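Long-range contacts in peptidoglycan glycosyltransferase (Eggerthella lenta, PDB 4MNR), which is a penicillin-binding protein, pairing a dimerisation domain with a larger domain of the transpeptidase family, which belongs to the beta-lactamase clan: residues G127-C132 / V430-E435; S179-G184 / G409-F414; T186-T191 / A297-P302; P277-P282 / Q318-E323; E323-G328 / V426-I431. One frame throughout, in Å; residues are numbered along the deposited sequence. Where two conformers were deposited one is given.

Contact 1. Residues G127-C132 / V430-E435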
# COMPACT_ATOMS: atom_id res chain seq x y z
N GLY A 127 4.04 3.62 -17.73
CA GLY A 127 5.39 4.00 -18.12
C GLY A 127 6.35 4.07 -16.94
O GLY A 127 7.52 4.43 -17.11
N ARG A 128 5.86 3.70 -15.76
CA ARG A 128 6.67 3.74 -14.55
C ARG A 128 6.80 2.35 -13.96
O ARG A 128 6.20 1.39 -14.44
CB ARG A 128 5.98 4.60 -13.50
CG ARG A 128 5.43 5.91 -14.00
CD ARG A 128 6.33 7.03 -13.58
NE ARG A 128 5.87 8.34 -14.01
CZ ARG A 128 6.53 9.46 -13.73
NH1 ARG A 128 7.64 9.39 -13.02
NH2 ARG A 128 6.08 10.63 -14.16
N LYS A 129 7.62 2.25 -12.92
CA LYS A 129 7.69 1.08 -12.08
C LYS A 129 7.08 1.45 -10.73
O LYS A 129 7.42 2.49 -10.15
CB LYS A 129 9.15 0.70 -11.90
CG LYS A 129 9.39 -0.73 -11.54
CD LYS A 129 10.72 -1.17 -12.13
CE LYS A 129 10.72 -0.97 -13.63
NZ LYS A 129 11.91 -1.57 -14.30
N GLY A 130 6.18 0.63 -10.22
CA GLY A 130 5.59 0.91 -8.92
C GLY A 130 4.27 0.23 -8.71
O GLY A 130 3.96 -0.77 -9.37
N ALA A 131 3.46 0.76 -7.80
CA ALA A 131 2.21 0.11 -7.46
C ALA A 131 1.25 1.07 -6.82
O ALA A 131 1.65 2.08 -6.24
CB ALA A 131 2.47 -1.06 -6.51
N CYS A 132 -0.04 0.72 -6.90
CA CYS A 132 -1.08 1.55 -6.32
C CYS A 132 -2.19 0.68 -5.75
O CYS A 132 -2.63 -0.26 -6.41
CB CYS A 132 -1.63 2.49 -7.39
SG CYS A 132 -2.97 3.56 -6.80
N VAL A 430 3.24 4.06 -4.78
CA VAL A 430 4.69 4.27 -4.83
C VAL A 430 5.12 4.31 -6.28
O VAL A 430 4.71 3.47 -7.10
CB VAL A 430 5.50 3.20 -4.04
CG1 VAL A 430 5.22 1.80 -4.59
CG2 VAL A 430 7.01 3.54 -4.10
N ILE A 431 5.92 5.31 -6.62
CA ILE A 431 6.53 5.38 -7.95
C ILE A 431 8.04 5.20 -7.77
O ILE A 431 8.71 6.07 -7.21
CB ILE A 431 6.30 6.76 -8.60
CG1 ILE A 431 4.81 7.09 -8.68
CG2 ILE A 431 6.95 6.80 -9.98
CD1 ILE A 431 4.04 6.19 -9.58
N GLU A 432 8.58 4.09 -8.25
CA GLU A 432 10.02 3.86 -8.09
C GLU A 432 10.86 4.84 -8.92
O GLU A 432 10.53 5.16 -10.07
CB GLU A 432 10.39 2.43 -8.47
CG GLU A 432 9.72 1.37 -7.59
CD GLU A 432 10.04 -0.04 -8.04
OE1 GLU A 432 11.19 -0.31 -8.45
OE2 GLU A 432 9.13 -0.89 -7.98
N ASP A 433 11.95 5.33 -8.32
CA ASP A 433 12.86 6.24 -9.02
C ASP A 433 12.13 7.45 -9.59
O ASP A 433 12.38 7.85 -10.72
CB ASP A 433 13.60 5.51 -10.14
CG ASP A 433 14.21 4.21 -9.66
OD1 ASP A 433 14.96 4.25 -8.66
OD2 ASP A 433 13.93 3.15 -10.26
N GLY A 434 11.21 8.00 -8.81
CA GLY A 434 10.35 9.06 -9.29
C GLY A 434 10.89 10.45 -9.00
O GLY A 434 11.67 10.63 -8.07
N GLU A 435 10.48 11.42 -9.81
CA GLU A 435 10.81 12.82 -9.56
C GLU A 435 10.21 13.22 -8.22
O GLU A 435 9.23 12.62 -7.79
CB GLU A 435 10.21 13.70 -10.66
CG GLU A 435 10.64 13.33 -12.07
CD GLU A 435 9.85 12.17 -12.68
OE1 GLU A 435 8.96 11.61 -12.00
OE2 GLU A 435 10.12 11.82 -13.85
O HOH W 1 9.35 7.21 -12.46
O HOH W 2 9.38 4.49 -12.28

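Contact 2. Residues S179-G184 / G409-F414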
# COMPACT_ATOMS: atom_id res chain seq x y z
N SER A 179 5.57 -7.31 -2.81
CA SER A 179 6.91 -6.73 -2.74
C SER A 179 7.11 -5.82 -1.52
O SER A 179 6.26 -4.98 -1.23
CB SER A 179 7.18 -5.92 -4.01
OG SER A 179 7.19 -6.76 -5.15
N LEU A 180 8.24 -5.96 -0.82
CA LEU A 180 8.56 -5.04 0.28
C LEU A 180 9.31 -3.81 -0.20
O LEU A 180 10.26 -3.91 -0.97
CB LEU A 180 9.41 -5.73 1.35
CG LEU A 180 8.71 -6.81 2.16
CD1 LEU A 180 9.71 -7.45 3.13
CD2 LEU A 180 7.52 -6.24 2.90
N TYR A 181 8.92 -2.66 0.32
CA TYR A 181 9.57 -1.39 0.01
C TYR A 181 9.95 -0.67 1.30
O TYR A 181 9.31 -0.85 2.33
CB TYR A 181 8.60 -0.47 -0.73
CG TYR A 181 8.27 -0.82 -2.17
CD1 TYR A 181 9.06 -0.35 -3.20
CD2 TYR A 181 7.15 -1.58 -2.48
CE1 TYR A 181 8.77 -0.64 -4.52
CE2 TYR A 181 6.86 -1.88 -3.80
CZ TYR A 181 7.66 -1.41 -4.81
OH TYR A 181 7.38 -1.69 -6.13
N ALA A 182 10.97 0.18 1.24
CA ALA A 182 11.16 1.16 2.31
C ALA A 182 10.08 2.23 2.14
O ALA A 182 9.93 2.78 1.05
CB ALA A 182 12.52 1.80 2.20
N PRO A 183 9.33 2.52 3.22
CA PRO A 183 8.22 3.47 3.06
C PRO A 183 8.68 4.92 3.12
O PRO A 183 7.91 5.82 2.76
CB PRO A 183 7.31 3.16 4.25
CG PRO A 183 8.26 2.66 5.31
CD PRO A 183 9.33 1.87 4.55
N GLY A 184 9.89 5.15 3.61
CA GLY A 184 10.35 6.51 3.80
C GLY A 184 9.38 7.30 4.66
O GLY A 184 8.70 6.76 5.55
N GLY A 409 18.72 8.60 -6.36
CA GLY A 409 17.39 9.15 -6.47
C GLY A 409 16.55 8.66 -5.31
O GLY A 409 17.09 8.33 -4.25
N ASN A 410 15.24 8.60 -5.52
CA ASN A 410 14.33 8.22 -4.47
C ASN A 410 13.11 7.51 -5.03
O ASN A 410 12.80 7.65 -6.21
CB ASN A 410 13.83 9.45 -3.73
CG ASN A 410 14.94 10.29 -3.15
OD1 ASN A 410 15.43 10.01 -2.05
ND2 ASN A 410 15.35 11.33 -3.87
N ASP A 411 12.42 6.76 -4.18
CA ASP A 411 11.07 6.31 -4.52
C ASP A 411 10.10 7.33 -3.98
O ASP A 411 10.28 7.86 -2.89
CB ASP A 411 10.77 4.96 -3.88
CG ASP A 411 11.60 3.83 -4.48
OD1 ASP A 411 12.09 3.97 -5.62
OD2 ASP A 411 11.74 2.78 -3.81
N SER A 412 9.05 7.60 -4.75
CA SER A 412 8.11 8.65 -4.40
C SER A 412 6.77 8.06 -3.98
O SER A 412 6.17 7.29 -4.73
CB SER A 412 7.93 9.60 -5.59
OG SER A 412 7.05 10.67 -5.26
N TRP A 413 6.31 8.42 -2.78
CA TRP A 413 5.12 7.83 -2.18
C TRP A 413 4.04 8.85 -1.87
O TRP A 413 4.32 10.03 -1.62
CB TRP A 413 5.47 7.26 -0.80
CG TRP A 413 6.19 5.96 -0.74
CD1 TRP A 413 7.53 5.76 -0.78
CD2 TRP A 413 5.59 4.68 -0.56
NE1 TRP A 413 7.81 4.42 -0.66
CE2 TRP A 413 6.63 3.73 -0.51
CE3 TRP A 413 4.26 4.24 -0.44
CZ2 TRP A 413 6.39 2.37 -0.35
CZ3 TRP A 413 4.03 2.89 -0.27
CH2 TRP A 413 5.09 1.97 -0.24
N PHE A 414 2.79 8.38 -1.81
CA PHE A 414 1.74 9.14 -1.13
C PHE A 414 0.75 8.16 -0.52
O PHE A 414 0.40 7.18 -1.16
CB PHE A 414 0.99 10.03 -2.11
CG PHE A 414 -0.06 10.88 -1.46
CD1 PHE A 414 0.30 12.04 -0.78
CD2 PHE A 414 -1.40 10.55 -1.54
CE1 PHE A 414 -0.68 12.85 -0.20
CE2 PHE A 414 -2.38 11.36 -0.97
CZ PHE A 414 -2.01 12.50 -0.30
O HOH W 3 10.54 2.69 -1.49

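Contact 3. Residues T186-T191 / A297-P302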
# COMPACT_ATOMS: atom_id res chain seq x y z
N THR A 186 6.49 8.33 4.52
CA THR A 186 5.11 7.90 4.68
C THR A 186 4.88 7.21 6.03
O THR A 186 3.81 7.30 6.63
CB THR A 186 4.69 6.94 3.55
OG1 THR A 186 5.82 6.68 2.71
CG2 THR A 186 3.65 7.61 2.70
N PHE A 187 5.91 6.54 6.51
CA PHE A 187 5.86 5.84 7.79
C PHE A 187 5.72 6.80 8.97
O PHE A 187 5.39 6.39 10.09
CB PHE A 187 7.14 5.00 7.95
CG PHE A 187 7.18 4.15 9.19
CD1 PHE A 187 6.52 2.92 9.24
CD2 PHE A 187 7.94 4.54 10.27
CE1 PHE A 187 6.58 2.13 10.38
CE2 PHE A 187 7.99 3.76 11.43
CZ PHE A 187 7.31 2.55 11.48
N LYS A 188 5.99 8.09 8.75
CA LYS A 188 5.82 9.06 9.82
C LYS A 188 4.37 9.08 10.34
O LYS A 188 4.13 9.50 11.47
CB LYS A 188 6.28 10.46 9.38
CG LYS A 188 7.79 10.55 9.19
CD LYS A 188 8.22 11.89 8.61
CE LYS A 188 9.75 11.87 8.36
NZ LYS A 188 10.15 13.01 7.52
N ILE A 189 3.43 8.60 9.53
CA ILE A 189 2.06 8.44 10.03
C ILE A 189 2.06 7.53 11.26
O ILE A 189 1.43 7.82 12.28
CB ILE A 189 1.14 7.82 8.97
CG1 ILE A 189 0.98 8.74 7.76
CG2 ILE A 189 -0.22 7.50 9.59
CD1 ILE A 189 0.23 8.10 6.61
N VAL A 190 2.81 6.43 11.19
CA VAL A 190 2.93 5.49 12.31
C VAL A 190 3.65 6.10 13.51
O VAL A 190 3.16 6.00 14.64
CB VAL A 190 3.64 4.17 11.90
CG1 VAL A 190 3.80 3.24 13.11
CG2 VAL A 190 2.85 3.48 10.81
N THR A 191 4.79 6.73 13.27
CA THR A 191 5.54 7.38 14.34
C THR A 191 4.72 8.45 15.06
O THR A 191 4.66 8.46 16.29
CB THR A 191 6.83 7.98 13.80
OG1 THR A 191 7.52 6.97 13.06
CG2 THR A 191 7.73 8.46 14.94
N ALA A 297 14.60 4.75 11.64
CA ALA A 297 13.38 3.95 11.55
C ALA A 297 12.15 4.81 11.82
O ALA A 297 11.11 4.65 11.17
CB ALA A 297 13.42 2.78 12.54
N ALA A 298 12.27 5.73 12.78
CA ALA A 298 11.15 6.62 13.09
C ALA A 298 10.80 7.50 11.90
O ALA A 298 9.66 7.93 11.74
CB ALA A 298 11.46 7.48 14.31
N ALA A 299 11.79 7.75 11.05
CA ALA A 299 11.58 8.54 9.85
C ALA A 299 11.28 7.68 8.63
O ALA A 299 11.21 8.17 7.50
CB ALA A 299 12.79 9.41 9.57
N GLY A 300 11.13 6.38 8.85
CA GLY A 300 10.73 5.50 7.76
C GLY A 300 11.84 4.87 6.93
O GLY A 300 11.55 4.24 5.91
N GLU A 301 13.10 5.01 7.34
CA GLU A 301 14.20 4.43 6.58
C GLU A 301 14.80 3.22 7.29
O GLU A 301 15.21 3.32 8.44
CB GLU A 301 15.29 5.47 6.31
CG GLU A 301 14.87 6.56 5.32
CD GLU A 301 14.74 6.06 3.89
OE1 GLU A 301 15.08 4.89 3.61
OE2 GLU A 301 14.28 6.84 3.04
N PRO A 302 14.84 2.07 6.60
CA PRO A 302 15.42 0.85 7.17
C PRO A 302 16.93 0.78 6.98
O PRO A 302 17.40 0.22 5.99
CB PRO A 302 14.73 -0.25 6.37
CG PRO A 302 14.45 0.38 5.01
CD PRO A 302 14.16 1.84 5.31

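Contact 4. Residues P277-P282 / Q318-E323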
# COMPACT_ATOMS: atom_id res chain seq x y z
N PRO A 277 4.21 -10.63 1.42
CA PRO A 277 5.23 -10.85 2.45
C PRO A 277 4.89 -10.05 3.70
O PRO A 277 4.30 -8.97 3.63
CB PRO A 277 6.51 -10.30 1.80
CG PRO A 277 6.02 -9.27 0.82
CD PRO A 277 4.70 -9.80 0.30
N GLU A 278 5.26 -10.59 4.85
CA GLU A 278 5.12 -9.89 6.12
C GLU A 278 5.89 -8.57 6.06
O GLU A 278 7.05 -8.55 5.62
CB GLU A 278 5.72 -10.79 7.20
CG GLU A 278 5.46 -10.37 8.62
CD GLU A 278 6.09 -11.35 9.60
OE1 GLU A 278 6.61 -12.40 9.16
OE2 GLU A 278 6.09 -11.07 10.81
N SER A 279 5.26 -7.47 6.48
CA SER A 279 5.99 -6.20 6.62
C SER A 279 6.83 -6.29 7.88
O SER A 279 6.45 -6.96 8.84
CB SER A 279 5.02 -5.02 6.68
OG SER A 279 4.35 -4.86 5.44
N LEU A 280 8.00 -5.65 7.87
CA LEU A 280 9.02 -5.94 8.88
C LEU A 280 9.48 -4.73 9.68
O LEU A 280 9.58 -3.62 9.15
CB LEU A 280 10.25 -6.56 8.20
CG LEU A 280 9.98 -7.80 7.35
CD1 LEU A 280 11.24 -8.24 6.61
CD2 LEU A 280 9.49 -8.88 8.26
N MSE A 281 9.73 -4.97 10.97
CA MSE A 281 10.36 -4.00 11.86
C MSE A 281 11.46 -4.70 12.64
O MSE A 281 11.34 -5.88 12.96
CB MSE A 281 9.36 -3.43 12.87
CG MSE A 281 8.58 -2.24 12.39
SE MSE A 281 9.63 -0.62 12.10
CE MSE A 281 9.92 0.09 13.88
N PRO A 282 12.54 -3.98 12.96
CA PRO A 282 13.57 -4.62 13.79
C PRO A 282 13.03 -4.91 15.18
O PRO A 282 12.01 -4.33 15.58
CB PRO A 282 14.66 -3.54 13.89
CG PRO A 282 14.42 -2.63 12.75
CD PRO A 282 12.93 -2.64 12.51
N GLN A 318 10.05 -2.10 6.56
CA GLN A 318 9.88 -2.48 5.16
C GLN A 318 8.42 -2.88 5.04
O GLN A 318 7.92 -3.66 5.85
CB GLN A 318 10.74 -3.68 4.81
CG GLN A 318 12.22 -3.47 5.07
CD GLN A 318 13.04 -4.67 4.68
OE1 GLN A 318 13.72 -5.28 5.51
NE2 GLN A 318 12.98 -5.02 3.40
N ALA A 319 7.75 -2.37 4.03
CA ALA A 319 6.31 -2.58 3.96
C ALA A 319 5.87 -2.88 2.55
O ALA A 319 6.49 -2.41 1.59
CB ALA A 319 5.58 -1.35 4.48
N THR A 320 4.76 -3.60 2.43
CA THR A 320 4.09 -3.69 1.13
C THR A 320 3.25 -2.45 0.89
O THR A 320 2.94 -1.72 1.82
CB THR A 320 3.19 -4.92 1.07
OG1 THR A 320 2.22 -4.87 2.12
CG2 THR A 320 4.00 -6.18 1.20
N VAL A 321 2.86 -2.21 -0.36
CA VAL A 321 1.98 -1.08 -0.65
C VAL A 321 0.63 -1.31 0.02
O VAL A 321 -0.00 -0.39 0.54
CB VAL A 321 1.85 -0.86 -2.16
CG1 VAL A 321 0.93 0.33 -2.46
CG2 VAL A 321 3.24 -0.65 -2.76
N LEU A 322 0.20 -2.58 0.06
CA LEU A 322 -1.02 -2.95 0.77
C LEU A 322 -0.95 -2.56 2.24
O LEU A 322 -1.91 -1.99 2.78
CB LEU A 322 -1.27 -4.46 0.62
CG LEU A 322 -2.46 -5.02 1.39
CD1 LEU A 322 -3.78 -4.33 0.98
CD2 LEU A 322 -2.56 -6.53 1.20
N GLU A 323 0.19 -2.84 2.88
CA GLU A 323 0.38 -2.47 4.28
C GLU A 323 0.28 -0.95 4.46
O GLU A 323 -0.36 -0.48 5.40
CB GLU A 323 1.72 -2.96 4.83
CG GLU A 323 2.12 -2.34 6.17
CD GLU A 323 1.18 -2.71 7.32
OE1 GLU A 323 0.64 -3.84 7.35
OE2 GLU A 323 0.99 -1.86 8.22
O HOH W 4 2.75 -6.76 4.34

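Contact 5. Residues E323-G328 / V426-I431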
# COMPACT_ATOMS: atom_id res chain seq x y z
N GLU A 323 0.19 -2.84 2.88
CA GLU A 323 0.38 -2.47 4.28
C GLU A 323 0.28 -0.95 4.46
O GLU A 323 -0.36 -0.48 5.40
CB GLU A 323 1.72 -2.96 4.83
CG GLU A 323 2.12 -2.34 6.17
CD GLU A 323 1.18 -2.71 7.32
OE1 GLU A 323 0.64 -3.84 7.35
OE2 GLU A 323 0.99 -1.86 8.22
N MSE A 324 0.89 -0.19 3.56
CA MSE A 324 0.80 1.27 3.69
C MSE A 324 -0.62 1.79 3.47
O MSE A 324 -1.03 2.76 4.09
CB MSE A 324 1.82 1.99 2.79
CG MSE A 324 3.26 1.64 3.13
SE MSE A 324 3.67 1.76 5.05
CE MSE A 324 3.21 3.64 5.34
N ALA A 325 -1.39 1.13 2.61
CA ALA A 325 -2.78 1.48 2.46
C ALA A 325 -3.53 1.17 3.75
O ALA A 325 -4.37 1.95 4.18
CB ALA A 325 -3.40 0.74 1.27
N MSE A 326 -3.20 0.04 4.38
CA MSE A 326 -3.80 -0.31 5.67
C MSE A 326 -3.47 0.72 6.75
O MSE A 326 -4.31 1.03 7.60
CB MSE A 326 -3.38 -1.71 6.11
CG MSE A 326 -3.95 -2.78 5.15
SE MSE A 326 -3.14 -4.52 5.47
CE MSE A 326 -3.52 -4.63 7.33
N VAL A 327 -2.25 1.26 6.72
CA VAL A 327 -1.90 2.33 7.65
C VAL A 327 -2.83 3.52 7.43
O VAL A 327 -3.36 4.10 8.37
CB VAL A 327 -0.42 2.76 7.49
CG1 VAL A 327 -0.17 4.07 8.22
CG2 VAL A 327 0.50 1.68 8.02
N GLY A 328 -3.05 3.87 6.17
CA GLY A 328 -4.00 4.90 5.83
C GLY A 328 -5.42 4.61 6.30
O GLY A 328 -6.12 5.51 6.78
N VAL A 426 -9.21 5.48 0.54
CA VAL A 426 -7.80 5.63 0.88
C VAL A 426 -6.97 5.18 -0.31
O VAL A 426 -7.28 4.18 -0.95
CB VAL A 426 -7.42 4.79 2.15
CG1 VAL A 426 -5.89 4.66 2.33
CG2 VAL A 426 -8.05 5.40 3.38
N VAL A 427 -5.93 5.94 -0.66
CA VAL A 427 -5.03 5.53 -1.74
C VAL A 427 -3.57 5.50 -1.26
O VAL A 427 -3.12 6.42 -0.58
CB VAL A 427 -5.12 6.48 -2.96
CG1 VAL A 427 -4.20 5.99 -4.08
CG2 VAL A 427 -6.55 6.57 -3.48
N ALA A 428 -2.84 4.44 -1.62
CA ALA A 428 -1.39 4.35 -1.37
C ALA A 428 -0.74 4.10 -2.72
O ALA A 428 -1.19 3.25 -3.48
CB ALA A 428 -1.06 3.20 -0.41
N ILE A 429 0.30 4.87 -3.02
CA ILE A 429 0.97 4.72 -4.31
C ILE A 429 2.46 4.89 -4.11
O ILE A 429 2.89 5.73 -3.31
CB ILE A 429 0.42 5.73 -5.35
CG1 ILE A 429 1.10 5.55 -6.71
CG2 ILE A 429 0.61 7.15 -4.88
CD1 ILE A 429 0.34 6.28 -7.85
N VAL A 430 3.24 4.06 -4.78
CA VAL A 430 4.69 4.27 -4.83
C VAL A 430 5.12 4.31 -6.28
O VAL A 430 4.71 3.47 -7.10
CB VAL A 430 5.50 3.20 -4.04
CG1 VAL A 430 5.22 1.80 -4.59
CG2 VAL A 430 7.01 3.54 -4.10
N ILE A 431 5.92 5.31 -6.62
CA ILE A 431 6.53 5.38 -7.95
C ILE A 431 8.04 5.20 -7.77
O ILE A 431 8.71 6.07 -7.21
CB ILE A 431 6.30 6.76 -8.60
CG1 ILE A 431 4.81 7.09 -8.68
CG2 ILE A 431 6.95 6.80 -9.98
CD1 ILE A 431 4.04 6.19 -9.58

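Contact 1. Residues G127-C132 / V430-E435
Gly130 and Ile431 face each other as an antiparallel non-hydrogen-bonded pair, CA atoms 4.7 Å apart. The next pair, Ala131 and Val430, is hydrogen-bonded both ways: Ala131 N to Val430 O at 3.1 Å and Val430 N to Ala131 O at 2.9 Å. Past the bridges, Glu432 N adds a bond of 2.7 Å to Lys129 O. Val430 O also makes a CA-H...O contact of 3.3 Å with Gly130 CA.

A type II turn from Ile431 to Gly434 leads round to Glu435, whose OE1 takes Arg128 NH1 at 2.8 Å in a salt bridge. The oxygen uses its syn lone pair and lies at the guanidinium edge, 8° out of its plane, while the carboxylate is turned 82° from that plane. Arg128 CG is anti to the carbonyl carbon (chi1 -45°), and a bend at chi2 brings CD to Ile431 CG2 at 3.7 Å. Glu432 sets its carboxylate against Lys129 CG, but OE2 is bound by Tyr181 OH and Arg175. One water joins Lys129 N to Glu432 O.

Pairing strand 130-135 with strand 425-431 in the central antiparallel sheet is characteristic of the penicillin-binding transpeptidase fold.

Contact 2. Residues S179-G184 / G409-F414
Trp413 points its indole at the 181-183 backbone, and the polar contacts gather round one carbonyl. Trp413 NE1 gives Ala182 O a weak hydrogen bond of 3.2 Å, bent to 130° at the hydrogen. The same oxygen accepts a much shorter bond, 2.6 Å, from a water whose second hydrogen goes to Asp411 OD2 at 2.6 Å. The water thereby bridges Ala182 O and the acid two residues before Trp413 on the strand. The other Asp411 oxygen, OD1, is taken by Asp433 N and Lys406, which probably helps fix how the carboxylate is turned.

Segment 409-414 belongs to the central antiparallel sheet of the penicillin-binding fold, next to strand 398-406 with its Lys-Thr-Gly signature. Segment 179-184 is irregular loop leading directly into the Ser-x-x-Lys signature, so the contact joins the chain just before one family motif to the sheet that carries another.

Most of the remaining contacts fall on the indole. Pro183 O sits 3.5 Å above the plane of the Trp413 ring, offset toward the rim, and is 3.6 Å from Trp413 CD1. Tyr181 CB lies at the indole edge, in its plane, 3.6 Å from Trp413 CZ2. Val430, Val321 and Met324 also touch the indole. Apart from these, Asp411 OD2 lies at the edge of the Tyr181 ring, with carboxylate and ring planes 80° apart; the partner of Tyr181 OH is Glu432.

Contact 3. Residues T186-T191 / A297-P302
Phe187 meets the end of helix 291-298 and the loop after it. Its CG, anti to the backbone N (chi1 -176°), is set near Gly300 CA, on which Phe187 CB packs at 3.6 Å. Farther out on the ring, Phe187 CE2 lies 3.3 Å from Ala297 O, approached obliquely. Val190 CB sits over one face of the ring, offset toward the rim, and Phe266 meets the ring edge-to-face.

Thr191, one helical turn further on, makes the direct polar link. Its OG1, anti to the carbonyl carbon (chi1 -51°), donates to Ala298 O at 2.7 Å, in the carbonyl plane and on a lone pair, with a C=O...OG1 angle of 123°. The methyl branch, Thr191 CG2, touches Ala298 CB at 3.9 Å. Lys188 is extended beyond CG and also touches Lys400; its CE passes Ala299 CB at 4.1 Å, and NZ hydrogen-bonds to Ser240 OG and Asn242 OD1.

Gly300, at positive phi, is the C-prime residue of a Schellman motif that ends the helix, with Glu301 N bonded to the carbonyl of the residue before Ala297 and Gly300 N to Ala297 O at 2.9 Å. Lys188 is the lysine of the Ser-x-x-Lys signature of penicillin-binding proteins, and Ser240 and Asn242 belong to the Ser-x-Asn signature; the contact packs the end of helix 291-298 against the start of the helix at the family's active-site motif.

Contact 4. Residues P277-P282 / Q318-E323
Leu280 and Gln318 hold each other by two backbone hydrogen bonds, Leu280 N to Gln318 O at 2.8 Å and Gln318 N to Leu280 O at 3.0 Å. Both make up a single antiparallel bridge of the hydrogen-bonded kind. Two residues along, the pairing passes to a side chain: Thr320 N donates to Ser279 OG at 3.3 Å, with 156° at the hydrogen. Ser279 OG stands anti to its own carbonyl carbon (chi1 -67°), which carries it across to the other segment.

Thr320 is the N-cap of helix 321-332. Its OG1, in the crowded position between backbone N and carbonyl carbon (chi1 58°), accepts from Glu323 N at 3.0 Å. A water ties the cap to the loop: it donates to Pro277 O and lies 2.7 Å from Ser279 OG and 3.0 Å from Thr320 OG1.

Packing fills in around these bonds. Ser279 OG presses on Glu323 CB at 3.3 Å, and Pro277 CG lies on Thr320 CG2 at 3.7 Å, two side chains crossing obliquely. Glu323 OE1 is buried with no partner in the model, which may disfavour charge on that oxygen.

Ala319 also pairs its backbone with Tyr181, while Asn267 holds Ser279 and Met281; from the cap, helix 321-332 sets out with Val321 against Ala131, Val133, Ala428 and Val430 of the central sheet.

Contact 5. Residues E323-G328 / V426-I431
Ala325 and Ala428 meet methyl to methyl, CB to CB at 3.8 Å, where the two backbones come nearest. Ala428 CB also lies 3.7 Å from Ala325 N, so the strand residue rests on the helix backbone itself. Met324 brings only its CB near, 4.5 Å from Ala428 CB; the rest of this selenomethionine bends away, toward Trp413 and Ala319.

Toward the other end Val426 sets both methyls against the helix backbone. Its CG1, anti to the backbone N (chi1 166°), sits 3.6 Å from Ala325 O and 4.0 Å from Gly328 CA, while Val426 CG2 is 3.9 Å from Gly328 O. Gly328 has no side chain, and Val426 CG1 lies close over its CA.

These small residues let the helix come down close: the axes of the two segments approach to 7.4 Å and run at 146°, roughly antiparallel. Ala325 and Gly328, three residues apart in helix 321-332, fall on the same side; Gly328 N bonds to Met324 O within it. Strand 425-431 is held by Ala131, Val133 and Met135 along one edge and by Phe414 and Gly416 along the other, and its alternate residues Val427 and Ile429 turn to helix 438-453.

No hydrogen bond joins the two segments and every touching residue is buried, so the contact depends on apolar fit: methyl groups against the helix backbone in the interior of an alpha-beta sandwich.

Overall arrangement
The central sheet and helix 321-332 tie the set together. Contacts 1 and 5 share Val430 and Ile431 on strand 425-431, and contact 2 uses the neighbouring strand, with Ser412 O accepting from Ile431 N at 2.8 Å. Contacts 4 and 5 share Glu323, and Val321 CG2 of contact 4 reaches Val430 CG1 at 3.6 Å. Tyr181 binds contact 2 to two others: its OH to Glu432 OE2 (2.7 Å) and its N to Ala319 O (2.8 Å). Both segments of contact 3, with the Ser-x-x-Lys lysine, lie between those of contact 2 in the chain; the centres are about 11 Å apart. The magnesium ion lies about 13 Å from the Thr191 side chain.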